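Local coordinates for protein glycoside hydrolase family 43 (Halothermothrix orenii, PDB 4QQS) that hydrolyses O-glycosidic bonds, has alpha-L-arabinofuranosidase activity and probably takes part in breaking down xylan and related polysaccharides, at residues I222-A227 with N240-K245; Q179-W184 with W234-G239; A216-S221 with G250-G255; D183-N188 with M208-N213. All coordinates share one frame; numbering follows the deposited sequence. Where two conformers were deposited one is given.

Contact 1: residues I222-A227 with N240-K245; sequences IGYAVA and NPILSK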
loop_
_atom_site.group_PDB
_atom_site.type_symbol
_atom_site.label_atom_id
_atom_site.label_comp_id
_atom_site.label_asym_id
_atom_site.label_seq_id
_atom_site.Cartn_x
_atom_site.Cartn_y
_atom_site.Cartn_z
ATOM N N ILE A 222 -11.808 -0.018 -0.273
ATOM C CA ILE A 222 -10.941 0.285 -1.401
ATOM C C ILE A 222 -11.744 0.736 -2.604
ATOM O O ILE A 222 -12.729 0.089 -2.990
ATOM C CB ILE A 222 -10.101 -0.958 -1.776
ATOM C CG1 ILE A 222 -9.169 -1.301 -0.612
ATOM C CG2 ILE A 222 -9.326 -0.734 -3.066
ATOM C CD1 ILE A 222 -8.544 -2.673 -0.691
ATOM N N GLY A 223 -11.305 1.846 -3.198
ATOM C CA GLY A 223 -11.831 2.333 -4.454
ATOM C C GLY A 223 -10.709 2.503 -5.457
ATOM O O GLY A 223 -9.545 2.236 -5.157
ATOM N N TYR A 224 -11.048 3.006 -6.643
ATOM C CA TYR A 224 -10.008 3.407 -7.579
ATOM C C TYR A 224 -10.371 4.662 -8.343
ATOM O O TYR A 224 -11.537 5.085 -8.386
ATOM C CB TYR A 224 -9.620 2.272 -8.547
ATOM C CG TYR A 224 -10.601 1.993 -9.662
ATOM C CD1 TYR A 224 -10.443 2.548 -10.915
ATOM C CD2 TYR A 224 -11.681 1.151 -9.456
ATOM C CE1 TYR A 224 -11.329 2.262 -11.937
ATOM C CE2 TYR A 224 -12.563 0.854 -10.471
ATOM C CZ TYR A 224 -12.389 1.421 -11.704
ATOM O OH TYR A 224 -13.261 1.092 -12.714
ATOM N N ALA A 225 -9.339 5.223 -8.965
ATOM C CA ALA A 225 -9.452 6.326 -9.894
ATOM C C ALA A 225 -8.668 5.987 -11.144
ATOM O O ALA A 225 -7.774 5.142 -11.110
ATOM C CB ALA A 225 -8.927 7.615 -9.274
ATOM N N VAL A 226 -9.008 6.660 -12.241
ATOM C CA VAL A 226 -8.389 6.408 -13.533
ATOM C C VAL A 226 -7.827 7.702 -14.099
ATOM O O VAL A 226 -8.428 8.774 -13.954
ATOM C CB VAL A 226 -9.361 5.739 -14.533
ATOM C CG1 VAL A 226 -10.513 6.639 -14.895
ATOM C CG2 VAL A 226 -8.646 5.278 -15.794
ATOM N N ALA A 227 -6.690 7.578 -14.781
ATOM C CA ALA A 227 -6.038 8.705 -15.436
ATOM C C ALA A 227 -5.465 8.298 -16.768
ATOM O O ALA A 227 -5.134 7.138 -16.991
ATOM C CB ALA A 227 -4.925 9.261 -14.561
ATOM N N ASN A 240 -17.389 3.061 -6.916
ATOM C CA ASN A 240 -16.617 2.785 -5.710
ATOM C C ASN A 240 -17.536 2.611 -4.499
ATOM O O ASN A 240 -18.615 3.191 -4.434
ATOM C CB ASN A 240 -15.689 3.953 -5.416
ATOM C CG ASN A 240 -14.415 3.957 -6.248
ATOM O OD1 ASN A 240 -13.971 2.923 -6.758
ATOM N ND2 ASN A 240 -13.793 5.125 -6.347
ATOM N N PRO A 241 -17.103 1.823 -3.513
ATOM C CA PRO A 241 -15.854 1.065 -3.460
ATOM C C PRO A 241 -15.939 -0.234 -4.256
ATOM O O PRO A 241 -17.019 -0.804 -4.441
ATOM C CB PRO A 241 -15.704 0.765 -1.962
ATOM C CG PRO A 241 -17.119 0.656 -1.482
ATOM C CD PRO A 241 -17.872 1.704 -2.263
ATOM N N ILE A 242 -14.778 -0.713 -4.695
ATOM C CA ILE A 242 -14.679 -2.001 -5.379
ATOM C C ILE A 242 -14.418 -3.168 -4.433
ATOM O O ILE A 242 -14.618 -4.318 -4.825
ATOM C CB ILE A 242 -13.647 -1.976 -6.527
ATOM C CG1 ILE A 242 -12.222 -1.819 -6.010
ATOM C CG2 ILE A 242 -14.005 -0.883 -7.521
ATOM C CD1 ILE A 242 -11.185 -2.049 -7.109
ATOM N N LEU A 243 -14.005 -2.886 -3.200
ATOM C CA LEU A 243 -13.787 -3.932 -2.218
ATOM C C LEU A 243 -14.203 -3.355 -0.875
ATOM O O LEU A 243 -13.632 -2.368 -0.395
ATOM C CB LEU A 243 -12.337 -4.388 -2.239
ATOM C CG LEU A 243 -12.053 -5.666 -1.450
ATOM C CD1 LEU A 243 -12.842 -6.862 -1.976
ATOM C CD2 LEU A 243 -10.564 -5.983 -1.476
ATOM N N SER A 244 -15.247 -3.943 -0.297
ATOM C CA SER A 244 -15.812 -3.431 0.939
ATOM C C SER A 244 -16.270 -4.596 1.820
ATOM O O SER A 244 -16.279 -5.761 1.401
ATOM C CB SER A 244 -16.938 -2.435 0.653
ATOM O OG SER A 244 -17.974 -3.052 -0.071
ATOM N N LYS A 245 -16.623 -4.262 3.052
ATOM C CA LYS A 245 -16.885 -5.244 4.085
ATOM C C LYS A 245 -17.990 -6.235 3.724
ATOM O O LYS A 245 -18.893 -5.965 2.922
ATOM C CB LYS A 245 -17.263 -4.518 5.381
ATOM C CG LYS A 245 -18.605 -3.808 5.289
ATOM C CD LYS A 245 -18.912 -2.927 6.485
ATOM C CE LYS A 245 -20.319 -2.336 6.361
ATOM N NZ LYS A 245 -20.623 -1.393 7.444
#

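Contact 2: residues Q179-W184 with W234-G239; sequences QPSQDW and WIKYSG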
loop_
_atom_site.group_PDB
_atom_site.type_symbol
_atom_site.label_atom_id
_atom_site.label_comp_id
_atom_site.label_asym_id
_atom_site.label_seq_id
_atom_site.Cartn_x
_atom_site.Cartn_y
_atom_site.Cartn_z
ATOM N N GLN A 179 -8.439 13.430 -3.248
ATOM C CA GLN A 179 -8.749 13.643 -1.844
ATOM C C GLN A 179 -10.201 13.244 -1.638
ATOM O O GLN A 179 -10.974 13.185 -2.598
ATOM C CB GLN A 179 -8.531 15.098 -1.433
ATOM C CG GLN A 179 -9.492 16.054 -2.098
ATOM C CD GLN A 179 -9.224 17.491 -1.741
ATOM O OE1 GLN A 179 -8.669 17.790 -0.690
ATOM N NE2 GLN A 179 -9.604 18.394 -2.629
ATOM N N PRO A 180 -10.607 12.974 -0.388
ATOM C CA PRO A 180 -11.993 12.581 -0.145
ATOM C C PRO A 180 -12.996 13.494 -0.843
ATOM O O PRO A 180 -12.949 14.723 -0.699
ATOM C CB PRO A 180 -12.092 12.631 1.384
ATOM C CG PRO A 180 -10.718 12.181 1.806
ATOM C CD PRO A 180 -9.781 12.840 0.828
ATOM N N SER A 181 -13.906 12.875 -1.590
ATOM C CA SER A 181 -14.795 13.616 -2.472
ATOM C C SER A 181 -16.108 12.889 -2.754
ATOM O O SER A 181 -17.120 13.547 -2.967
ATOM C CB SER A 181 -14.078 13.966 -3.783
ATOM O OG SER A 181 -13.744 12.804 -4.502
ATOM N N GLN A 182 -16.113 11.564 -2.754
ATOM C CA GLN A 182 -17.314 10.784 -3.043
ATOM C C GLN A 182 -18.053 10.456 -1.754
ATOM O O GLN A 182 -17.443 10.341 -0.691
ATOM C CB GLN A 182 -16.939 9.475 -3.755
ATOM C CG GLN A 182 -16.308 9.657 -5.113
ATOM C CD GLN A 182 -15.986 8.335 -5.772
ATOM O OE1 GLN A 182 -15.191 7.556 -5.263
ATOM N NE2 GLN A 182 -16.636 8.058 -6.883
ATOM N N ASP A 183 -19.360 10.261 -1.858
ATOM C CA ASP A 183 -20.175 10.008 -0.679
ATOM C C ASP A 183 -19.677 8.833 0.154
ATOM O O ASP A 183 -19.724 8.905 1.374
ATOM C CB ASP A 183 -21.643 9.795 -1.059
ATOM C CG ASP A 183 -22.283 11.042 -1.530
ATOM O OD1 ASP A 183 -22.686 11.837 -0.658
ATOM O OD2 ASP A 183 -22.350 11.228 -2.765
ATOM N N TRP A 184 -19.220 7.758 -0.487
ATOM C CA TRP A 184 -18.793 6.572 0.266
ATOM C C TRP A 184 -17.551 6.822 1.130
ATOM O O TRP A 184 -17.235 5.992 1.973
ATOM C CB TRP A 184 -18.540 5.362 -0.668
ATOM C CG TRP A 184 -17.262 5.449 -1.426
ATOM C CD1 TRP A 184 -17.052 6.155 -2.583
ATOM C CD2 TRP A 184 -15.995 4.860 -1.095
ATOM N NE1 TRP A 184 -15.749 6.043 -2.986
ATOM C CE2 TRP A 184 -15.076 5.258 -2.093
ATOM C CE3 TRP A 184 -15.535 4.050 -0.054
ATOM C CZ2 TRP A 184 -13.751 4.838 -2.096
ATOM C CZ3 TRP A 184 -14.209 3.665 -0.059
ATOM C CH2 TRP A 184 -13.339 4.051 -1.071
ATOM N N TRP A 234 -6.949 12.605 -12.189
ATOM C CA TRP A 234 -7.424 11.338 -11.675
ATOM C C TRP A 234 -8.912 11.419 -11.388
ATOM O O TRP A 234 -9.334 12.240 -10.576
ATOM C CB TRP A 234 -6.657 11.000 -10.393
ATOM C CG TRP A 234 -5.245 10.554 -10.664
ATOM C CD1 TRP A 234 -4.091 11.298 -10.639
ATOM C CD2 TRP A 234 -4.858 9.231 -11.032
ATOM N NE1 TRP A 234 -3.017 10.500 -10.971
ATOM C CE2 TRP A 234 -3.465 9.228 -11.222
ATOM C CE3 TRP A 234 -5.570 8.055 -11.257
ATOM C CZ2 TRP A 234 -2.774 8.072 -11.585
ATOM C CZ3 TRP A 234 -4.885 6.914 -11.635
ATOM C CH2 TRP A 234 -3.508 6.926 -11.779
ATOM N N ILE A 235 -9.696 10.574 -12.064
ATOM C CA ILE A 235 -11.154 10.602 -11.989
ATOM C C ILE A 235 -11.630 9.316 -11.320
ATOM O O ILE A 235 -11.367 8.211 -11.802
ATOM C CB ILE A 235 -11.797 10.745 -13.378
ATOM C CG1 ILE A 235 -11.279 12.000 -14.114
ATOM C CG2 ILE A 235 -13.309 10.760 -13.244
ATOM C CD1 ILE A 235 -11.522 13.323 -13.400
ATOM N N LYS A 236 -12.315 9.455 -10.194
ATOM C CA LYS A 236 -12.739 8.294 -9.423
ATOM C C LYS A 236 -13.825 7.502 -10.138
ATOM O O LYS A 236 -14.696 8.044 -10.812
ATOM C CB LYS A 236 -13.215 8.714 -8.037
ATOM C CG LYS A 236 -12.064 9.079 -7.146
ATOM C CD LYS A 236 -12.471 9.719 -5.837
ATOM C CE LYS A 236 -11.244 10.005 -4.988
ATOM N NZ LYS A 236 -11.571 10.665 -3.728
ATOM N N TYR A 237 -13.771 6.191 -9.958
ATOM C CA TYR A 237 -14.808 5.288 -10.444
ATOM C C TYR A 237 -16.131 5.570 -9.730
ATOM O O TYR A 237 -16.214 5.575 -8.494
ATOM C CB TYR A 237 -14.362 3.839 -10.213
ATOM C CG TYR A 237 -15.413 2.812 -10.557
ATOM C CD1 TYR A 237 -16.085 2.852 -11.765
ATOM C CD2 TYR A 237 -15.734 1.804 -9.659
ATOM C CE1 TYR A 237 -17.061 1.922 -12.070
ATOM C CE2 TYR A 237 -16.700 0.846 -9.965
ATOM C CZ TYR A 237 -17.359 0.912 -11.174
ATOM O OH TYR A 237 -18.331 -0.005 -11.488
ATOM N N SER A 238 -17.190 5.754 -10.506
ATOM C CA SER A 238 -18.485 6.090 -9.939
ATOM C C SER A 238 -19.051 4.989 -9.046
ATOM O O SER A 238 -19.841 5.263 -8.141
ATOM C CB SER A 238 -19.469 6.386 -11.055
ATOM O OG SER A 238 -19.743 5.197 -11.785
ATOM N N GLY A 239 -18.647 3.742 -9.299
ATOM C CA GLY A 239 -19.139 2.598 -8.558
ATOM C C GLY A 239 -18.310 2.204 -7.351
ATOM O O GLY A 239 -18.509 1.125 -6.808
#

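Contact 3: residues A216-S221 with G250-G255; sequences ASPDYS and GISGPG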
loop_
_atom_site.group_PDB
_atom_site.type_symbol
_atom_site.label_atom_id
_atom_site.label_comp_id
_atom_site.label_asym_id
_atom_site.label_seq_id
_atom_site.Cartn_x
_atom_site.Cartn_y
_atom_site.Cartn_z
ATOM N N ALA A 216 -9.699 1.943 11.465
ATOM C CA ALA A 216 -10.218 1.237 12.632
ATOM C C ALA A 216 -11.724 0.994 12.558
ATOM O O ALA A 216 -12.306 0.485 13.507
ATOM C CB ALA A 216 -9.861 2.006 13.896
ATOM N N SER A 217 -12.346 1.346 11.432
ATOM C CA SER A 217 -13.772 1.135 11.204
ATOM C C SER A 217 -14.011 -0.015 10.232
ATOM O O SER A 217 -13.224 -0.198 9.306
ATOM C CB SER A 217 -14.379 2.404 10.609
ATOM O OG SER A 217 -15.698 2.183 10.147
ATOM N N PRO A 218 -15.116 -0.762 10.397
ATOM C CA PRO A 218 -15.470 -1.768 9.390
ATOM C C PRO A 218 -15.631 -1.160 7.998
ATOM O O PRO A 218 -15.505 -1.882 7.011
ATOM C CB PRO A 218 -16.794 -2.336 9.911
ATOM C CG PRO A 218 -16.765 -2.037 11.342
ATOM C CD PRO A 218 -16.079 -0.743 11.504
ATOM N N ASP A 219 -15.887 0.144 7.927
ATOM C CA ASP A 219 -16.126 0.821 6.663
ATOM C C ASP A 219 -14.862 1.209 5.898
ATOM O O ASP A 219 -14.972 1.762 4.807
ATOM C CB ASP A 219 -17.017 2.039 6.879
ATOM C CG ASP A 219 -18.410 1.646 7.317
ATOM O OD1 ASP A 219 -18.976 0.700 6.722
ATOM O OD2 ASP A 219 -18.920 2.272 8.272
ATOM N N TYR A 220 -13.682 0.920 6.446
ATOM C CA TYR A 220 -12.462 1.037 5.651
ATOM C C TYR A 220 -12.677 0.205 4.393
ATOM O O TYR A 220 -13.178 -0.915 4.465
ATOM C CB TYR A 220 -11.259 0.549 6.432
ATOM C CG TYR A 220 -9.915 1.066 5.978
ATOM C CD1 TYR A 220 -9.650 2.422 5.941
ATOM C CD2 TYR A 220 -8.893 0.194 5.645
ATOM C CE1 TYR A 220 -8.389 2.900 5.597
ATOM C CE2 TYR A 220 -7.632 0.651 5.302
ATOM C CZ TYR A 220 -7.381 2.000 5.291
ATOM O OH TYR A 220 -6.102 2.410 4.970
ATOM N N SER A 221 -12.349 0.763 3.231
ATOM C CA SER A 221 -12.657 0.093 1.975
ATOM C C SER A 221 -11.831 0.692 0.848
ATOM O O SER A 221 -11.225 1.764 1.007
ATOM C CB SER A 221 -14.156 0.147 1.680
ATOM O OG SER A 221 -14.748 1.368 2.098
ATOM N N GLY A 250 -17.703 -12.156 8.475
ATOM C CA GLY A 250 -16.605 -11.818 9.364
ATOM C C GLY A 250 -15.494 -11.035 8.688
ATOM O O GLY A 250 -14.352 -11.063 9.155
ATOM N N ILE A 251 -15.836 -10.303 7.628
ATOM C CA ILE A 251 -14.868 -9.552 6.840
ATOM C C ILE A 251 -15.094 -8.061 7.067
ATOM O O ILE A 251 -16.059 -7.489 6.577
ATOM C CB ILE A 251 -14.975 -9.891 5.348
ATOM C CG1 ILE A 251 -14.816 -11.397 5.098
ATOM C CG2 ILE A 251 -13.911 -9.115 4.577
ATOM C CD1 ILE A 251 -15.179 -11.793 3.672
ATOM N N SER A 252 -14.171 -7.438 7.790
ATOM C CA SER A 252 -14.281 -6.047 8.219
ATOM C C SER A 252 -13.126 -5.207 7.687
ATOM O O SER A 252 -11.962 -5.603 7.790
ATOM C CB SER A 252 -14.255 -6.003 9.748
ATOM O OG SER A 252 -14.301 -4.684 10.246
ATOM N N GLY A 253 -13.449 -4.049 7.125
ATOM C CA GLY A 253 -12.433 -3.077 6.760
ATOM C C GLY A 253 -11.366 -3.490 5.752
ATOM O O GLY A 253 -10.186 -3.266 5.995
ATOM N N PRO A 254 -11.751 -4.069 4.602
ATOM C CA PRO A 254 -10.721 -4.442 3.627
ATOM C C PRO A 254 -9.984 -3.218 3.096
ATOM O O PRO A 254 -10.606 -2.265 2.642
ATOM C CB PRO A 254 -11.513 -5.139 2.522
ATOM C CG PRO A 254 -12.879 -4.557 2.624
ATOM C CD PRO A 254 -13.111 -4.276 4.078
ATOM N N GLY A 255 -8.656 -3.232 3.146
ATOM C CA GLY A 255 -7.939 -2.020 2.811
ATOM C C GLY A 255 -6.454 -2.156 2.594
ATOM O O GLY A 255 -5.858 -3.226 2.703
#

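Contact 4: residues D183-N188 with M208-N213; sequences DWEGIN and MMYSAN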
loop_
_atom_site.group_PDB
_atom_site.type_symbol
_atom_site.label_atom_id
_atom_site.label_comp_id
_atom_site.label_asym_id
_atom_site.label_seq_id
_atom_site.Cartn_x
_atom_site.Cartn_y
_atom_site.Cartn_z
ATOM N N ASP A 183 -19.360 10.261 -1.858
ATOM C CA ASP A 183 -20.175 10.008 -0.679
ATOM C C ASP A 183 -19.677 8.833 0.154
ATOM O O ASP A 183 -19.724 8.905 1.374
ATOM C CB ASP A 183 -21.643 9.795 -1.059
ATOM C CG ASP A 183 -22.283 11.042 -1.530
ATOM O OD1 ASP A 183 -22.686 11.837 -0.658
ATOM O OD2 ASP A 183 -22.350 11.228 -2.765
ATOM N N TRP A 184 -19.220 7.758 -0.487
ATOM C CA TRP A 184 -18.793 6.572 0.266
ATOM C C TRP A 184 -17.551 6.822 1.130
ATOM O O TRP A 184 -17.235 5.992 1.973
ATOM C CB TRP A 184 -18.540 5.362 -0.668
ATOM C CG TRP A 184 -17.262 5.449 -1.426
ATOM C CD1 TRP A 184 -17.052 6.155 -2.583
ATOM C CD2 TRP A 184 -15.995 4.860 -1.095
ATOM N NE1 TRP A 184 -15.749 6.043 -2.986
ATOM C CE2 TRP A 184 -15.076 5.258 -2.093
ATOM C CE3 TRP A 184 -15.535 4.050 -0.054
ATOM C CZ2 TRP A 184 -13.751 4.838 -2.096
ATOM C CZ3 TRP A 184 -14.209 3.665 -0.059
ATOM C CH2 TRP A 184 -13.339 4.051 -1.071
ATOM N N GLU A 185 -16.873 7.952 0.912
ATOM C CA GLU A 185 -15.590 8.252 1.556
ATOM C C GLU A 185 -15.722 9.086 2.821
ATOM O O GLU A 185 -14.742 9.672 3.271
ATOM C CB GLU A 185 -14.675 8.995 0.586
ATOM C CG GLU A 185 -14.438 8.215 -0.675
ATOM C CD GLU A 185 -13.582 8.949 -1.684
ATOM O OE1 GLU A 185 -13.870 10.090 -2.107
ATOM O OE2 GLU A 185 -12.560 8.386 -2.075
ATOM N N GLY A 186 -16.911 9.165 3.399
ATOM C CA GLY A 186 -17.061 9.811 4.693
ATOM C C GLY A 186 -16.858 11.308 4.658
ATOM O O GLY A 186 -16.237 11.890 5.550
ATOM N N ILE A 187 -17.423 11.937 3.640
ATOM C CA ILE A 187 -17.177 13.345 3.391
ATOM C C ILE A 187 -17.952 14.292 4.307
ATOM O O ILE A 187 -17.804 15.503 4.180
ATOM C CB ILE A 187 -17.423 13.694 1.914
ATOM C CG1 ILE A 187 -18.827 13.244 1.468
ATOM C CG2 ILE A 187 -16.324 13.076 1.062
ATOM C CD1 ILE A 187 -19.266 13.762 0.122
ATOM N N ASN A 188 -18.744 13.756 5.240
ATOM C CA ASN A 188 -19.378 14.571 6.284
ATOM C C ASN A 188 -18.731 14.391 7.661
ATOM O O ASN A 188 -19.247 14.898 8.661
ATOM C CB ASN A 188 -20.876 14.269 6.370
ATOM C CG ASN A 188 -21.610 14.625 5.094
ATOM O OD1 ASN A 188 -21.370 15.674 4.501
ATOM N ND2 ASN A 188 -22.493 13.742 4.656
ATOM N N MET A 208 -5.414 3.895 -10.096
ATOM C CA MET A 208 -4.913 4.065 -8.740
ATOM C C MET A 208 -5.946 3.499 -7.786
ATOM O O MET A 208 -7.037 4.052 -7.639
ATOM C CB MET A 208 -4.724 5.546 -8.402
ATOM C CG MET A 208 -4.163 5.749 -6.984
ATOM S SD MET A 208 -4.348 7.401 -6.351
ATOM C CE MET A 208 -3.364 8.255 -7.571
ATOM N N MET A 209 -5.607 2.389 -7.159
ATOM C CA MET A 209 -6.380 1.865 -6.053
ATOM C C MET A 209 -5.999 2.649 -4.794
ATOM O O MET A 209 -4.851 3.078 -4.648
ATOM C CB MET A 209 -6.089 0.374 -5.898
ATOM C CG MET A 209 -6.493 -0.400 -7.123
ATOM S SD MET A 209 -5.985 -2.113 -7.143
ATOM C CE MET A 209 -7.283 -2.763 -6.083
ATOM N N TYR A 210 -6.951 2.817 -3.882
ATOM C CA TYR A 210 -6.695 3.584 -2.667
ATOM C C TYR A 210 -7.756 3.185 -1.652
ATOM O O TYR A 210 -8.770 2.573 -1.996
ATOM C CB TYR A 210 -6.723 5.107 -2.936
ATOM C CG TYR A 210 -8.098 5.597 -3.299
ATOM C CD1 TYR A 210 -8.569 5.552 -4.601
ATOM C CD2 TYR A 210 -8.965 6.069 -2.320
ATOM C CE1 TYR A 210 -9.851 5.958 -4.908
ATOM C CE2 TYR A 210 -10.247 6.469 -2.627
ATOM C CZ TYR A 210 -10.688 6.422 -3.924
ATOM O OH TYR A 210 -11.955 6.832 -4.284
ATOM N N SER A 211 -7.521 3.570 -0.402
ATOM C CA SER A 211 -8.441 3.282 0.685
ATOM C C SER A 211 -9.022 4.556 1.276
ATOM O O SER A 211 -8.374 5.617 1.276
ATOM C CB SER A 211 -7.717 2.505 1.781
ATOM O OG SER A 211 -7.246 1.260 1.280
ATOM N N ALA A 212 -10.246 4.457 1.784
ATOM C CA ALA A 212 -10.906 5.589 2.420
ATOM C C ALA A 212 -11.653 5.118 3.663
ATOM O O ALA A 212 -11.834 3.916 3.872
ATOM C CB ALA A 212 -11.875 6.279 1.448
ATOM N N ASN A 213 -12.129 6.099 4.435
ATOM C CA ASN A 213 -12.687 5.908 5.769
ATOM C C ASN A 213 -11.595 5.550 6.764
ATOM O O ASN A 213 -10.417 5.511 6.404
ATOM C CB ASN A 213 -13.879 4.947 5.754
ATOM C CG ASN A 213 -14.964 5.444 4.824
ATOM O OD1 ASN A 213 -15.530 6.517 5.048
ATOM N ND2 ASN A 213 -15.215 4.725 3.749
HETATM O O HOH W 1 -12.670 9.080 4.929
#

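Contact 1: residues I222-A227 with N240-K245
A classic beta bulge joins the start of strand 221-227 to the loop after strand 235-236, in one blade of the five-bladed beta-propeller. Ile242 and Leu243 both face Ile222. Ile222 and Leu243 form a single antiparallel hydrogen-bonded pair.

The backbone bonds centre on Ile222. Ile222 N donates to Leu243 O over 3.0 Å in an almost straight bond (177°). Ile222 O takes two donors, both in its carbonyl plane. Ile242 N lies 2.8 Å from Ile222 O, but this bond is bent to 133°. Leu243 N lies 3.2 Å from Ile222 O, on a lone pair. Three bonds therefore grip one residue.

The amide of Asn240 supplies the second polar set. Asn240 OD1 accepts from Tyr224 N at 2.9 Å. Asn240 ND2 donates to Tyr224 O at 3.0 Å. In each bond the donor stands above the carbonyl plane of its acceptor. The side chain thus meets both backbone polar groups of Tyr224; Tyr224 O also accepts from Tyr237 N. Asn240 ND2 also bonds Gln182 OE1. Gly223 lies tight against this amide, and a CB there would clash with Asn240 CG. A cis peptide bond precedes Pro241, directly after Asn240.

The apolar contacts lie further out on the side chains. Ile222 and Leu243 run side by side, with Ile222 CD1 4.0 Å from Leu243 CD2. Tyr224 holds its ring in the crowded position between backbone N and carbonyl carbon (chi1 76°), and its OH bonds Leu299 N. Ile242 crosses this ring at about a right angle. Ile242 CG2 meets the ring edge in plane, 3.6 Å from Tyr224 CD2.

Contact 2: residues Q179-W184 with W234-G239
Gln182 and Lys236 both place CG beside the backbone N, anti to the carbonyl carbon (chi1 -64° and -75°). Both chains then run extended beyond CG and cross obliquely. Lys236 reaches the loop with its ammonium. Lys236 NZ donates to Gln179 O at 2.8 Å, from well above that carbonyl plane, and to Ser181 OG at 3.1 Å. It also forms a salt bridge with Glu185 OE1 and a hydrogen bond with Asn194 OD1.

The contact lies at the surface of the propeller. It ties short strand 235-236, at the edge of its sheet, to the loop between strands 175-178 and 191-202.

The Gln182 amide packs on the lysine chain, with Gln182 OE1 3.5 Å from Lys236 CD. Its NE2 donates to Tyr237 O at 3.0 Å, nearly straight at 172° and in the plane of the amide. Bonds at both ends fix the rotation of the amide. An alanine in place of Gln182 removes the bonds to Tyr237 O and Trp184 NE1 and would probably let the loop and the indole shift. Gln182 OE1 accepts from Trp184 NE1 at 2.8 Å; it lies in the plane of the indole, while the indole N-H meets it from above the amide carbonyl plane.

Contact 3: residues A216-S221 with G250-G255
A type I beta turn from Ser217 to Tyr220 lies against the loop at Gly253, where Gly253 N makes a weak hydrogen bond to Pro218 O at 3.0 Å. In two CA-H...O contacts, Gly253 CA meets Tyr220 O at 3.2 Å, and Ser221 CA meets Pro254 O at 3.2 Å. Ser217 OG accepts from Asp219 N at 3.0 Å, an ST turn.

Tyr220 swings CG anti to the backbone N (chi1 -158°). Gly253 O lies at the edge of its ring, in plane, 3.7 Å from Tyr220 CD2. Tyr220 CE2 comes within 3.7 Å of Gly255 CA, and a CB on Gly255 would clash with Tyr220 CE2. Ser252 OG touches the CA-CB side of Pro218, 3.4 Å from Pro218 CB.

Tyr220 OH bonds Glu195 OE2, the predicted proton donor. A leucine at Tyr220 has no hydroxyl for Glu195 and would probably disturb that side chain and the packing on Gly253 and Gly255.

Much of the join consists of carbonyl oxygens against CH groups, so it probably depends more on close backbone fit than on strong bonds. This fit holds Tyr220 beside Glu195, where its hydroxyl could help orient the carboxylate and influence its ionisation.

Contact 4: residues D183-N188 with M208-N213
Three polar links tie the 183-188 loop to the end of strand 205-212. In the first, Tyr210 OH donates to Glu185 OE2 at 2.8 Å. The hydroxyl meets this oxygen from above the carboxylate plane (46° out of it), and the ring and carboxylate planes stand 64° apart. Asn194 ND2 also donates to Glu185 OE2. With Lys236 at OE1, the buried carboxylate probably stays ionised.

In the second, Asn213 ND2 donates to Trp184 O at 3.0 Å. This bond is nearly straight, at 169°, and lies in the planes of both the carbonyl and the amide. The same nitrogen has a weak second acceptor in Asp219 O. A CB on Gly186 would clash with Asn213 OD1.

The third is a water bridge. The water donates to Glu185 O at 2.7 Å and accepts a weak bond from Asn213 N at 3.1 Å.

The apolar contacts gather round the Trp184 indole. Trp184 and Tyr210 meet tip to tip, with Trp184 CZ2 3.9 Å from Tyr210 CE2. Tyr210 OH lies at the indole edge, near its plane. Ala212 CB approaches Trp184 CH2 to 3.7 Å. Glu185 CG lies over one indole face, 3.3 Å above the Trp184 ring plane and offset toward the rim.

Here a loop folds back on a central strand of an antiparallel propeller blade. That loop leads into strand 191-202, which carries the predicted proton donor Glu195. The side chain of Tyr210 is about 7 Å from that of Glu195, so the contact belongs to the outer surroundings of the probable active site.

Overall arrangement
Contacts 1 and 3 are buried, contact 4 is partly buried and contact 2 lies at the surface. Contacts 1, 2 and 4 reach the same sheet, whose strands 205-212, 221-227 and 235-236 lie next to one another. Contacts 2 and 4 share Asp183 and Trp184. A salt bridge between Lys245 and Asp219 links contacts 1 and 3. At the surface, contact 2 uses long polar side chains. The buried contacts 1 and 3 rely mostly on backbone atoms, and contact 3 lies nearest the predicted catalytic residues. Contact 4, partly buried, mixes aromatic packing with a carboxylate and a water.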